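Local coordinates for protein putative serine phosphatase (Pseudomonas aeruginosa, PDB 6K4E) that probably removes phosphate from phosphorylated threonine or serine residues of a partner protein, as a magnesium-dependent PP2C-type phosphatase in the SiaABC pathway that controls biofilm formation, at residues B[63-68]-B[119-124]; B[81-86]-B[270-275]; B[93-98]-B[235-240]. One frame throughout, in Å; residues are numbered along the deposited sequence.

Interaction 1: residues B[63-68]-B[119-124]; sequences LIQRAI and PGALMT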
ATOM      1  N   LEU B  63     -10.394   5.933  -5.828  1.00 43.75           N
ATOM      2  CA  LEU B  63     -11.415   5.645  -4.814  1.00 43.78           C
ATOM      3  C   LEU B  63     -10.718   4.937  -3.647  1.00 46.17           C
ATOM      4  O   LEU B  63     -11.026   5.219  -2.481  1.00 44.15           O
ATOM      5  CB  LEU B  63     -12.531   4.766  -5.408  1.00 45.94           C
ATOM      6  CG  LEU B  63     -13.751   5.453  -6.073  1.00 53.13           C
ATOM      7  CD1 LEU B  63     -14.406   4.502  -6.996  1.00 54.43           C
ATOM      8  CD2 LEU B  63     -14.837   5.879  -5.055  1.00 57.81           C
ATOM      9  N   ILE B  64      -9.762   4.023  -3.963  1.00 42.55           N
ATOM     10  CA  ILE B  64      -8.987   3.312  -2.946  1.00 41.88           C
ATOM     11  C   ILE B  64      -8.133   4.339  -2.184  1.00 45.40           C
ATOM     12  O   ILE B  64      -8.174   4.365  -0.957  1.00 45.60           O
ATOM     13  CB  ILE B  64      -8.148   2.123  -3.530  1.00 45.02           C
ATOM     14  CG1 ILE B  64      -9.074   1.003  -4.084  1.00 46.75           C
ATOM     15  CG2 ILE B  64      -7.190   1.547  -2.461  1.00 44.61           C
ATOM     16  CD1 ILE B  64      -8.448   0.014  -5.034  1.00 55.36           C
ATOM     17  N   GLN B  65      -7.396   5.201  -2.904  1.00 41.44           N
ATOM     18  CA  GLN B  65      -6.551   6.221  -2.263  1.00 40.01           C
ATOM     19  C   GLN B  65      -7.373   7.241  -1.428  1.00 44.89           C
ATOM     20  O   GLN B  65      -6.933   7.621  -0.358  1.00 44.89           O
ATOM     21  CB  GLN B  65      -5.621   6.903  -3.271  1.00 40.47           C
ATOM     22  CG  GLN B  65      -4.656   7.900  -2.627  1.00 49.62           C
ATOM     23  CD  GLN B  65      -3.510   8.243  -3.526  1.00 50.23           C
ATOM     24  OE1 GLN B  65      -3.691   8.767  -4.619  1.00 40.16           O
ATOM     25  NE2 GLN B  65      -2.300   7.978  -3.074  1.00 35.55           N
ATOM     26  N   ARG B  66      -8.564   7.630  -1.874  1.00 41.27           N
ATOM     27  CA  ARG B  66      -9.426   8.553  -1.115  1.00 40.52           C
ATOM     28  C   ARG B  66      -9.926   7.931   0.191  1.00 45.31           C
ATOM     29  O   ARG B  66     -10.041   8.613   1.204  1.00 43.86           O
ATOM     30  CB  ARG B  66     -10.606   9.020  -1.976  1.00 39.87           C
ATOM     31  CG  ARG B  66     -10.207  10.162  -2.906  1.00 48.96           C
ATOM     32  CD  ARG B  66     -11.388  10.741  -3.663  1.00 70.39           C
ATOM     33  NE  ARG B  66     -10.982  11.925  -4.419  1.00 94.97           N
ATOM     34  CZ  ARG B  66     -10.980  13.167  -3.941  1.00118.91           C
ATOM     35  NH1 ARG B  66     -11.392  13.412  -2.701  1.00106.56           N
ATOM     36  NH2 ARG B  66     -10.578  14.176  -4.704  1.00111.75           N
ATOM     37  N   ALA B  67     -10.177   6.616   0.169  1.00 45.43           N
ATOM     38  CA  ALA B  67     -10.626   5.838   1.328  1.00 46.47           C
ATOM     39  C   ALA B  67      -9.605   5.787   2.483  1.00 49.24           C
ATOM     40  O   ALA B  67      -9.986   5.566   3.637  1.00 49.61           O
ATOM     41  CB  ALA B  67     -11.024   4.436   0.902  1.00 47.99           C
ATOM     42  N   ILE B  68      -8.336   6.036   2.189  1.00 44.31           N
ATOM     43  CA  ILE B  68      -7.309   6.026   3.232  1.00 43.75           C
ATOM     44  C   ILE B  68      -7.075   7.469   3.809  1.00 42.71           C
ATOM     45  O   ILE B  68      -6.281   7.629   4.728  1.00 39.96           O
ATOM     46  CB  ILE B  68      -5.994   5.302   2.777  1.00 46.62           C
ATOM     47  CG1 ILE B  68      -5.213   6.102   1.707  1.00 46.78           C
ATOM     48  CG2 ILE B  68      -6.264   3.879   2.334  1.00 46.88           C
ATOM     49  CD1 ILE B  68      -3.832   6.476   2.085  1.00 49.82           C
ATOM     50  N   PRO B 119       3.359   4.657  -8.889  1.00 46.63           N
ATOM     51  CA  PRO B 119       4.390   4.292  -7.899  1.00 46.54           C
ATOM     52  C   PRO B 119       4.253   5.075  -6.593  1.00 49.82           C
ATOM     53  O   PRO B 119       4.383   4.486  -5.521  1.00 49.87           O
ATOM     54  CB  PRO B 119       5.708   4.583  -8.623  1.00 48.46           C
ATOM     55  CG  PRO B 119       5.382   4.536 -10.029  1.00 53.44           C
ATOM     56  CD  PRO B 119       3.999   5.097 -10.145  1.00 48.14           C
ATOM     57  N   GLY B 120       3.946   6.367  -6.698  1.00 44.80           N
ATOM     58  CA  GLY B 120       3.720   7.210  -5.537  1.00 43.53           C
ATOM     59  C   GLY B 120       2.527   6.719  -4.730  1.00 44.08           C
ATOM     60  O   GLY B 120       2.622   6.565  -3.515  1.00 42.74           O
ATOM     61  N   ALA B 121       1.421   6.375  -5.417  1.00 38.65           N
ATOM     62  CA  ALA B 121       0.207   5.854  -4.779  1.00 37.85           C
ATOM     63  C   ALA B 121       0.432   4.533  -4.050  1.00 40.61           C
ATOM     64  O   ALA B 121      -0.155   4.336  -2.993  1.00 39.75           O
ATOM     65  CB  ALA B 121      -0.916   5.734  -5.785  1.00 38.75           C
ATOM     66  N   LEU B 122       1.313   3.659  -4.564  1.00 36.72           N
ATOM     67  CA  LEU B 122       1.676   2.401  -3.902  1.00 36.84           C
ATOM     68  C   LEU B 122       2.387   2.668  -2.571  1.00 40.21           C
ATOM     69  O   LEU B 122       2.114   2.004  -1.567  1.00 38.65           O
ATOM     70  CB  LEU B 122       2.574   1.515  -4.804  1.00 37.01           C
ATOM     71  CG  LEU B 122       1.953   0.892  -6.046  1.00 41.72           C
ATOM     72  CD1 LEU B 122       2.973  -0.009  -6.758  1.00 42.58           C
ATOM     73  CD2 LEU B 122       0.714   0.076  -5.708  1.00 43.60           C
ATOM     74  N   MET B 123       3.305   3.649  -2.576  1.00 37.43           N
ATOM     75  CA  MET B 123       4.079   4.095  -1.420  1.00 36.67           C
ATOM     76  C   MET B 123       3.157   4.643  -0.319  1.00 38.58           C
ATOM     77  O   MET B 123       3.379   4.382   0.851  1.00 38.59           O
ATOM     78  CB  MET B 123       5.098   5.165  -1.860  1.00 39.36           C
ATOM     79  CG  MET B 123       6.289   4.611  -2.656  1.00 46.28           C
ATOM     80  SD  MET B 123       7.275   3.366  -1.761  1.00 53.43           S
ATOM     81  CE  MET B 123       8.001   4.363  -0.559  1.00 51.05           C
ATOM     82  N   THR B 124       2.126   5.379  -0.723  1.00 33.72           N
ATOM     83  CA  THR B 124       1.092   6.028   0.072  1.00 33.52           C
ATOM     84  C   THR B 124       0.309   4.965   0.898  1.00 38.46           C
ATOM     85  O   THR B 124      -0.018   5.211   2.062  1.00 39.32           O
ATOM     86  CB  THR B 124       0.295   6.898  -0.933  1.00 36.29           C
ATOM     87  OG1 THR B 124       0.320   8.262  -0.587  1.00 42.72           O
ATOM     88  CG2 THR B 124      -1.066   6.451  -1.172  1.00 20.20           C
TER
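Q65 and T124 meet where two helices of the PP2C-type domain, 49-67 and 117-138, lie against one another on one flank of its beta sandwich. These two residues bury similar areas, 54 and 53 Å², and their side chains cross at about a right angle. The glutamine holds its CG anti to the backbone N (chi1 -176°) and stays extended beyond it, carrying the amide across the gap. Its CD lies 3.8 Å from T124 CG2, while NE2, whose exact placing against that methyl is doubtful, passes over the backbone of the second helix, 3.7 Å from A121 CA and 3.8 Å from A121 CB. No hydrogen bond joins the segments. Q65 NE2 bonds to the carbonyl O of G93, so the buried amide nitrogen has a partner in the loop beside the helices. I68 fills in beside the glutamine at the end of helix 49-67, and its own carbonyl O accepts from R128 NH1, a second tie to helix 117-138. On another side of that helix, L122 packs against L122 of the second subunit. The contact finishes with I68 CD1, 4.0 Å from T124 O and 4.3 Å from T124 CG2.

Interaction 2: residues B[81-86]-B[270-275]; sequences HHFILW and PEQAEA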
ATOM      1  N   HIS B  81     -12.115  24.829  11.491  1.00 43.94           N
ATOM      2  CA  HIS B  81     -10.812  25.134  12.057  1.00 42.50           C
ATOM      3  C   HIS B  81      -9.743  24.275  11.387  1.00 43.59           C
ATOM      4  O   HIS B  81      -8.700  23.973  11.974  1.00 40.46           O
ATOM      5  CB  HIS B  81     -10.830  25.052  13.579  1.00 44.50           C
ATOM      6  CG  HIS B  81     -11.315  26.320  14.201  1.00 48.95           C
ATOM      7  ND1 HIS B  81     -10.455  27.154  14.903  1.00 51.07           N
ATOM      8  CD2 HIS B  81     -12.542  26.890  14.155  1.00 52.02           C
ATOM      9  CE1 HIS B  81     -11.193  28.185  15.285  1.00 51.69           C
ATOM     10  NE2 HIS B  81     -12.454  28.075  14.857  1.00 52.50           N
ATOM     11  N   HIS B  82     -10.048  23.862  10.126  1.00 39.27           N
ATOM     12  CA  HIS B  82      -9.144  23.160   9.230  1.00 37.56           C
ATOM     13  C   HIS B  82      -9.553  23.415   7.790  1.00 39.29           C
ATOM     14  O   HIS B  82     -10.705  23.769   7.534  1.00 36.94           O
ATOM     15  CB  HIS B  82      -9.111  21.627   9.519  1.00 37.57           C
ATOM     16  CG  HIS B  82      -9.903  20.796   8.561  1.00 39.59           C
ATOM     17  ND1 HIS B  82     -11.295  20.750   8.621  1.00 41.11           N
ATOM     18  CD2 HIS B  82      -9.478  20.024   7.527  1.00 39.15           C
ATOM     19  CE1 HIS B  82     -11.669  19.983   7.606  1.00 39.38           C
ATOM     20  NE2 HIS B  82     -10.615  19.524   6.917  1.00 38.76           N
ATOM     21  N   PHE B  83      -8.626  23.143   6.845  1.00 35.03           N
ATOM     22  CA  PHE B  83      -8.909  23.101   5.417  1.00 34.82           C
ATOM     23  C   PHE B  83      -7.947  22.133   4.771  1.00 40.61           C
ATOM     24  O   PHE B  83      -6.854  21.921   5.295  1.00 39.83           O
ATOM     25  CB  PHE B  83      -8.952  24.472   4.727  1.00 36.83           C
ATOM     26  CG  PHE B  83      -7.638  25.136   4.369  1.00 38.88           C
ATOM     27  CD1 PHE B  83      -6.821  24.606   3.362  1.00 41.57           C
ATOM     28  CD2 PHE B  83      -7.286  26.360   4.931  1.00 40.22           C
ATOM     29  CE1 PHE B  83      -5.641  25.240   3.000  1.00 43.16           C
ATOM     30  CE2 PHE B  83      -6.114  27.007   4.547  1.00 42.43           C
ATOM     31  CZ  PHE B  83      -5.299  26.443   3.589  1.00 40.70           C
ATOM     32  N   ILE B  84      -8.384  21.488   3.679  1.00 40.00           N
ATOM     33  CA  ILE B  84      -7.571  20.522   2.951  1.00 40.03           C
ATOM     34  C   ILE B  84      -7.509  20.894   1.508  1.00 43.15           C
ATOM     35  O   ILE B  84      -8.529  21.208   0.892  1.00 44.27           O
ATOM     36  CB  ILE B  84      -8.026  19.036   3.175  1.00 43.80           C
ATOM     37  CG1 ILE B  84      -7.126  18.039   2.419  1.00 44.70           C
ATOM     38  CG2 ILE B  84      -9.480  18.792   2.877  1.00 46.13           C
ATOM     39  CD1 ILE B  84      -5.619  18.072   2.844  1.00 54.96           C
ATOM     40  N   LEU B  85      -6.317  20.903   0.987  1.00 39.25           N
ATOM     41  CA  LEU B  85      -6.066  21.133  -0.432  1.00 42.07           C
ATOM     42  C   LEU B  85      -5.323  19.872  -0.872  1.00 44.61           C
ATOM     43  O   LEU B  85      -4.234  19.601  -0.368  1.00 45.67           O
ATOM     44  CB  LEU B  85      -5.200  22.395  -0.629  1.00 43.91           C
ATOM     45  CG  LEU B  85      -5.330  23.147  -1.964  1.00 52.15           C
ATOM     46  CD1 LEU B  85      -4.435  24.393  -1.974  1.00 52.04           C
ATOM     47  CD2 LEU B  85      -4.970  22.254  -3.179  1.00 58.48           C
ATOM     48  N   TRP B  86      -5.943  19.041  -1.706  1.00 39.99           N
ATOM     49  CA  TRP B  86      -5.285  17.797  -2.100  1.00 39.89           C
ATOM     50  C   TRP B  86      -5.514  17.562  -3.561  1.00 43.80           C
ATOM     51  O   TRP B  86      -6.626  17.242  -3.945  1.00 44.78           O
ATOM     52  CB  TRP B  86      -5.800  16.616  -1.264  1.00 37.91           C
ATOM     53  CG  TRP B  86      -5.100  15.321  -1.557  1.00 37.23           C
ATOM     54  CD1 TRP B  86      -3.849  14.952  -1.165  1.00 39.20           C
ATOM     55  CD2 TRP B  86      -5.634  14.216  -2.302  1.00 37.37           C
ATOM     56  NE1 TRP B  86      -3.564  13.677  -1.620  1.00 38.12           N
ATOM     57  CE2 TRP B  86      -4.654  13.192  -2.296  1.00 40.06           C
ATOM     58  CE3 TRP B  86      -6.861  13.970  -2.938  1.00 38.54           C
ATOM     59  CZ2 TRP B  86      -4.878  11.942  -2.886  1.00 38.56           C
ATOM     60  CZ3 TRP B  86      -7.066  12.744  -3.553  1.00 39.75           C
ATOM     61  CH2 TRP B  86      -6.080  11.750  -3.526  1.00 40.07           C
ATOM     62  N   PRO B 270     -12.185  28.141   5.262  1.00 43.91           N
ATOM     63  CA  PRO B 270     -12.806  27.797   3.964  1.00 43.17           C
ATOM     64  C   PRO B 270     -12.524  28.884   2.916  1.00 41.74           C
ATOM     65  O   PRO B 270     -12.360  28.554   1.748  1.00 38.35           O
ATOM     66  CB  PRO B 270     -14.299  27.739   4.284  1.00 45.73           C
ATOM     67  CG  PRO B 270     -14.355  27.483   5.724  1.00 50.75           C
ATOM     68  CD  PRO B 270     -13.224  28.283   6.295  1.00 46.20           C
ATOM     69  N   GLU B 271     -12.388  30.160   3.353  1.00 37.88           N
ATOM     70  CA  GLU B 271     -12.057  31.264   2.461  1.00 37.56           C
ATOM     71  C   GLU B 271     -10.600  31.245   2.052  1.00 41.78           C
ATOM     72  O   GLU B 271     -10.298  31.569   0.897  1.00 42.50           O
ATOM     73  CB  GLU B 271     -12.468  32.602   3.066  1.00 39.77           C
ATOM     74  CG  GLU B 271     -13.974  32.705   3.293  1.00 43.95           C
ATOM     75  CD  GLU B 271     -14.401  33.928   4.092  1.00 59.95           C
ATOM     76  OE1 GLU B 271     -13.622  34.905   4.166  1.00 62.50           O
ATOM     77  OE2 GLU B 271     -15.537  33.927   4.614  1.00 45.66           O
ATOM     78  N   GLN B 272      -9.687  30.863   2.996  1.00 36.72           N
ATOM     79  CA  GLN B 272      -8.251  30.755   2.739  1.00 35.46           C
ATOM     80  C   GLN B 272      -7.987  29.719   1.684  1.00 41.04           C
ATOM     81  O   GLN B 272      -7.293  30.005   0.726  1.00 41.53           O
ATOM     82  CB  GLN B 272      -7.483  30.403   4.007  1.00 36.06           C
ATOM     83  CG  GLN B 272      -7.516  31.475   5.087  1.00 29.84           C
ATOM     84  CD  GLN B 272      -6.469  31.132   6.126  1.00 45.28           C
ATOM     85  OE1 GLN B 272      -5.375  30.682   5.792  1.00 39.73           O
ATOM     86  NE2 GLN B 272      -6.773  31.337   7.396  1.00 37.09           N
ATOM     87  N   ALA B 273      -8.584  28.518   1.834  1.00 42.14           N
ATOM     88  CA  ALA B 273      -8.499  27.398   0.895  1.00 42.14           C
ATOM     89  C   ALA B 273      -8.836  27.855  -0.498  1.00 42.71           C
ATOM     90  O   ALA B 273      -8.018  27.666  -1.384  1.00 42.97           O
ATOM     91  CB  ALA B 273      -9.449  26.291   1.314  1.00 43.17           C
ATOM     92  N   GLU B 274     -10.013  28.492  -0.687  1.00 37.59           N
ATOM     93  CA  GLU B 274     -10.430  29.032  -1.986  1.00 37.87           C
ATOM     94  C   GLU B 274      -9.420  30.028  -2.550  1.00 41.45           C
ATOM     95  O   GLU B 274      -9.062  29.912  -3.730  1.00 41.00           O
ATOM     96  CB  GLU B 274     -11.815  29.714  -1.890  1.00 41.02           C
ATOM     97  CG  GLU B 274     -12.478  30.013  -3.237  1.00 60.78           C
ATOM     98  CD  GLU B 274     -12.277  31.374  -3.902  1.00101.08           C
ATOM     99  OE1 GLU B 274     -11.663  32.270  -3.276  1.00 98.61           O
ATOM    100  OE2 GLU B 274     -12.751  31.546  -5.049  1.00105.62           O
ATOM    101  N   ALA B 275      -8.951  30.996  -1.715  1.00 36.65           N
ATOM    102  CA  ALA B 275      -7.970  31.981  -2.150  1.00 36.97           C
ATOM    103  C   ALA B 275      -6.667  31.339  -2.574  1.00 42.56           C
ATOM    104  O   ALA B 275      -6.102  31.798  -3.562  1.00 44.41           O
ATOM    105  CB  ALA B 275      -7.716  33.032  -1.074  1.00 37.74           C
TER
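F83 lies against A273 and Q272, and through it the edge strand 82-87 of one sheet of the PP2C-type beta sandwich receives helix 269-284, a helix packed on a sheet face. The side chain leaves the strand toward the helix with CB 3.9 Å from A273 CB. A first torsion of 79° sets CG between the backbone N and the carbonyl carbon, which lays the ring against the helix. CG and CD1 are each 3.7 Å from A273 CB, and CE1 lies near A273 CA, which stands above the centre of the ring. The methyl thus sits over one ring face in a CH-pi contact, 4.0 Å from the F83 centroid and 26° off the normal. Along the CD2-CE2 side, CD2 approaches the backbone N of A273, and CE2 comes obliquely within 3.7 Å of Q272 CB. F276, from the next turn of the helix, meets the same ring with planes at about 80°. Q272 crosses the phenylalanine at about a right angle, its amide held by Y234 OH at OE1 and by Q267 O at NE2. That same OE1 lies in the plane of the ring, at its edge, 3.9 Å from F83 CE2.

Interaction 3: residues B[93-98]-B[235-240]; sequences GGDFYV and LSTDGF. With MG (magnesium ion), chain H; MG (magnesium ion), chain F.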
ATOM      1  N   GLY B  93      -1.653   9.980  -6.597  1.00 38.13           N
ATOM      2  CA  GLY B  93      -0.355  10.599  -6.364  1.00 38.23           C
ATOM      3  C   GLY B  93       0.417   9.985  -5.220  1.00 38.84           C
ATOM      4  O   GLY B  93      -0.028   8.990  -4.663  1.00 37.58           O
ATOM      5  N   GLY B  94       1.550  10.599  -4.871  1.00 34.18           N
ATOM      6  CA  GLY B  94       2.429  10.136  -3.803  1.00 34.64           C
ATOM      7  C   GLY B  94       2.251  10.912  -2.519  1.00 40.26           C
ATOM      8  O   GLY B  94       2.960  10.685  -1.533  1.00 40.24           O
ATOM      9  N   ASP B  95       1.275  11.806  -2.511  1.00 35.49           N
ATOM     10  CA  ASP B  95       1.014  12.656  -1.364  1.00 35.45           C
ATOM     11  C   ASP B  95      -0.211  12.191  -0.644  1.00 39.33           C
ATOM     12  O   ASP B  95      -1.231  11.874  -1.286  1.00 39.65           O
ATOM     13  CB  ASP B  95       0.710  14.091  -1.841  1.00 37.03           C
ATOM     14  CG  ASP B  95       1.847  15.081  -2.027  1.00 43.92           C
ATOM     15  OD1 ASP B  95       2.997  14.640  -2.245  1.00 42.73           O
ATOM     16  OD2 ASP B  95       1.560  16.294  -2.097  1.00 46.29           O
ATOM     17  N   PHE B  96      -0.171  12.275   0.683  1.00 33.43           N
ATOM     18  CA  PHE B  96      -1.350  12.002   1.508  1.00 34.38           C
ATOM     19  C   PHE B  96      -1.233  12.749   2.828  1.00 39.98           C
ATOM     20  O   PHE B  96      -0.314  13.536   3.016  1.00 40.73           O
ATOM     21  CB  PHE B  96      -1.677  10.485   1.658  1.00 36.49           C
ATOM     22  CG  PHE B  96      -0.813   9.694   2.616  1.00 37.53           C
ATOM     23  CD1 PHE B  96       0.496   9.366   2.287  1.00 39.49           C
ATOM     24  CD2 PHE B  96      -1.312   9.276   3.849  1.00 36.91           C
ATOM     25  CE1 PHE B  96       1.284   8.610   3.164  1.00 40.97           C
ATOM     26  CE2 PHE B  96      -0.499   8.571   4.753  1.00 39.21           C
ATOM     27  CZ  PHE B  96       0.778   8.225   4.399  1.00 38.16           C
ATOM     28  N   TYR B  97      -2.204  12.584   3.693  1.00 38.57           N
ATOM     29  CA  TYR B  97      -2.236  13.282   4.963  1.00 37.29           C
ATOM     30  C   TYR B  97      -2.886  12.398   5.998  1.00 40.11           C
ATOM     31  O   TYR B  97      -3.631  11.462   5.664  1.00 37.66           O
ATOM     32  CB  TYR B  97      -2.965  14.626   4.847  1.00 37.94           C
ATOM     33  CG  TYR B  97      -4.284  14.573   4.109  1.00 37.40           C
ATOM     34  CD1 TYR B  97      -4.326  14.594   2.721  1.00 38.54           C
ATOM     35  CD2 TYR B  97      -5.496  14.616   4.800  1.00 38.03           C
ATOM     36  CE1 TYR B  97      -5.538  14.601   2.030  1.00 39.30           C
ATOM     37  CE2 TYR B  97      -6.719  14.623   4.117  1.00 37.75           C
ATOM     38  CZ  TYR B  97      -6.729  14.604   2.734  1.00 40.96           C
ATOM     39  OH  TYR B  97      -7.889  14.650   2.021  1.00 42.62           O
ATOM     40  N   VAL B  98      -2.538  12.659   7.248  1.00 35.32           N
ATOM     41  CA  VAL B  98      -3.011  11.864   8.367  1.00 35.50           C
ATOM     42  C   VAL B  98      -3.683  12.789   9.370  1.00 37.65           C
ATOM     43  O   VAL B  98      -3.460  13.995   9.368  1.00 34.18           O
ATOM     44  CB  VAL B  98      -1.846  11.033   9.006  1.00 39.48           C
ATOM     45  CG1 VAL B  98      -1.355   9.945   8.049  1.00 40.06           C
ATOM     46  CG2 VAL B  98      -0.672  11.917   9.449  1.00 37.66           C
ATOM     47  N   LEU B 235       0.655  22.937   6.799  1.00 37.73           N
ATOM     48  CA  LEU B 235       1.519  21.818   6.482  1.00 38.08           C
ATOM     49  C   LEU B 235       1.364  21.601   5.004  1.00 38.99           C
ATOM     50  O   LEU B 235       0.318  21.145   4.576  1.00 38.24           O
ATOM     51  CB  LEU B 235       1.082  20.566   7.274  1.00 38.54           C
ATOM     52  CG  LEU B 235       1.568  20.497   8.719  1.00 44.82           C
ATOM     53  CD1 LEU B 235       0.890  19.349   9.471  1.00 46.36           C
ATOM     54  CD2 LEU B 235       3.098  20.335   8.799  1.00 44.75           C
ATOM     55  N   SER B 236       2.390  21.916   4.223  1.00 35.06           N
ATOM     56  CA  SER B 236       2.317  21.731   2.786  1.00 35.44           C
ATOM     57  C   SER B 236       3.474  20.877   2.298  1.00 38.55           C
ATOM     58  O   SER B 236       4.583  21.021   2.787  1.00 37.34           O
ATOM     59  CB  SER B 236       2.355  23.088   2.078  1.00 38.94           C
ATOM     60  OG  SER B 236       2.540  22.939   0.680  1.00 43.20           O
ATOM     61  N   THR B 237       3.238  20.054   1.269  1.00 35.10           N
ATOM     62  CA  THR B 237       4.322  19.308   0.603  1.00 33.05           C
ATOM     63  C   THR B 237       4.989  20.288  -0.359  1.00 37.61           C
ATOM     64  O   THR B 237       4.500  21.414  -0.522  1.00 37.36           O
ATOM     65  CB  THR B 237       3.786  18.061  -0.122  1.00 33.53           C
ATOM     66  OG1 THR B 237       2.780  18.462  -1.063  1.00 33.75           O
ATOM     67  CG2 THR B 237       3.183  17.015   0.858  1.00 30.79           C
ATOM     68  N   ASP B 238       6.105  19.884  -1.015  1.00 33.82           N
ATOM     69  CA  ASP B 238       6.780  20.794  -1.932  1.00 33.57           C
ATOM     70  C   ASP B 238       5.978  21.174  -3.211  1.00 36.49           C
ATOM     71  O   ASP B 238       6.338  22.131  -3.870  1.00 37.04           O
ATOM     72  CB  ASP B 238       8.170  20.222  -2.310  1.00 35.23           C
ATOM     73  CG  ASP B 238       8.138  18.886  -3.010  1.00 48.11           C
ATOM     74  OD1 ASP B 238       7.018  18.426  -3.373  1.00 47.36           O
ATOM     75  OD2 ASP B 238       9.225  18.292  -3.203  1.00 56.12           O
ATOM     76  N   GLY B 239       4.991  20.371  -3.591  1.00 32.53           N
ATOM     77  CA  GLY B 239       4.251  20.545  -4.838  1.00 31.82           C
ATOM     78  C   GLY B 239       3.716  21.928  -5.156  1.00 35.17           C
ATOM     79  O   GLY B 239       3.875  22.408  -6.274  1.00 33.68           O
ATOM     80  N   PHE B 240       3.032  22.562  -4.197  1.00 31.58           N
ATOM     81  CA  PHE B 240       2.458  23.906  -4.340  1.00 30.94           C
ATOM     82  C   PHE B 240       3.602  24.934  -4.505  1.00 38.18           C
ATOM     83  O   PHE B 240       3.498  25.845  -5.337  1.00 38.36           O
ATOM     84  CB  PHE B 240       1.598  24.259  -3.083  1.00 30.64           C
ATOM     85  CG  PHE B 240       0.712  25.482  -3.230  1.00 33.67           C
ATOM     86  CD1 PHE B 240       1.240  26.766  -3.127  1.00 37.35           C
ATOM     87  CD2 PHE B 240      -0.661  25.350  -3.456  1.00 35.73           C
ATOM     88  CE1 PHE B 240       0.414  27.888  -3.263  1.00 39.01           C
ATOM     89  CE2 PHE B 240      -1.478  26.477  -3.588  1.00 38.41           C
ATOM     90  CZ  PHE B 240      -0.940  27.733  -3.488  1.00 37.80           C
TER
HETATM   91 MG    MG H 703      11.244  18.385  -2.218  1.00 43.14          MG
HETATM   92 MG    MG F 701       6.386  16.328  -4.198  1.00 49.73          MG
HETATM   93  O   HOH W   1       4.246  16.762  -3.553  1.00 34.46           O
HETATM   94  O   HOH W   2       8.372  15.834  -4.473  1.00 30.15           O
HETATM   95  O   HOH W   3       6.142  14.514  -5.246  1.00 35.59           O
HETATM   96  O   HOH W   4      11.791  17.784  -4.359  1.00 59.71           O
HETATM   97  O   HOH W   5      11.423  16.053  -2.328  1.00 48.10           O
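D95 and T237 stand closest across the gap, 7.7 Å between their CA atoms, where strand 95-101 opens one sheet of the PP2C-type beta sandwich and strand 231-236 of the other gives way to helix 238-242. The side chains, coming from opposite directions, close the distance. T237 OG1 donates to D95 OD2 at 2.7 Å, meeting the carboxylate on its syn side but 34° out of its plane. The threonine holds OG1 between its backbone N and carbonyl carbon (chi1 57°), while CG2 packs 3.4 Å from D95 OD2. T294 OG1 also hydrogen-bonds OD2, giving this buried oxygen two hydroxyl partners. D95 OD1 accepts from water 1 at 2.8 Å, and that water is a ligand of one magnesium ion; D95 is therefore second shell, probably helping to orient the water. D238, which follows T237 in the chain, bridges two of the three magnesium ions: OD1 binds the ion that carries water 1, OD2 a second ion at 2.2 Å. D112 and D291 complete the protein ligands of the first ion, and D112 also serves the ion at C113 and G115. That D112-linked pair corresponds to the binuclear centre of PP2C-type phosphatases, whose metal-bound water is thought to attack the phosphate; the ion on D238 OD2 probably matches the third metal of some relatives. Water 2, also on the first ion, donates to D238 OD2 at 2.9 Å.

Overall arrangement
From the N terminus, the chain first runs through helix 49-67, whose end enters interaction 1, then through strand 82-87 of interaction 2 and the start of strand 95-101 of interaction 3. Helix 117-138 then closes interaction 1, so this loop crosses those of both other contacts. Segment 235-240 closes interaction 3 before segment 270-275 closes interaction 2, which nests the third loop inside the second. Together they tie a flanking helix pair, both sheets and the opposite helix layer together, with interaction 3 at the magnesium site. Cross-links join them: W86 NE1 bonds to D95 O, and T124 OG1 packs on F96. L85 CD1 also lies 4.0 Å from F240 CE2.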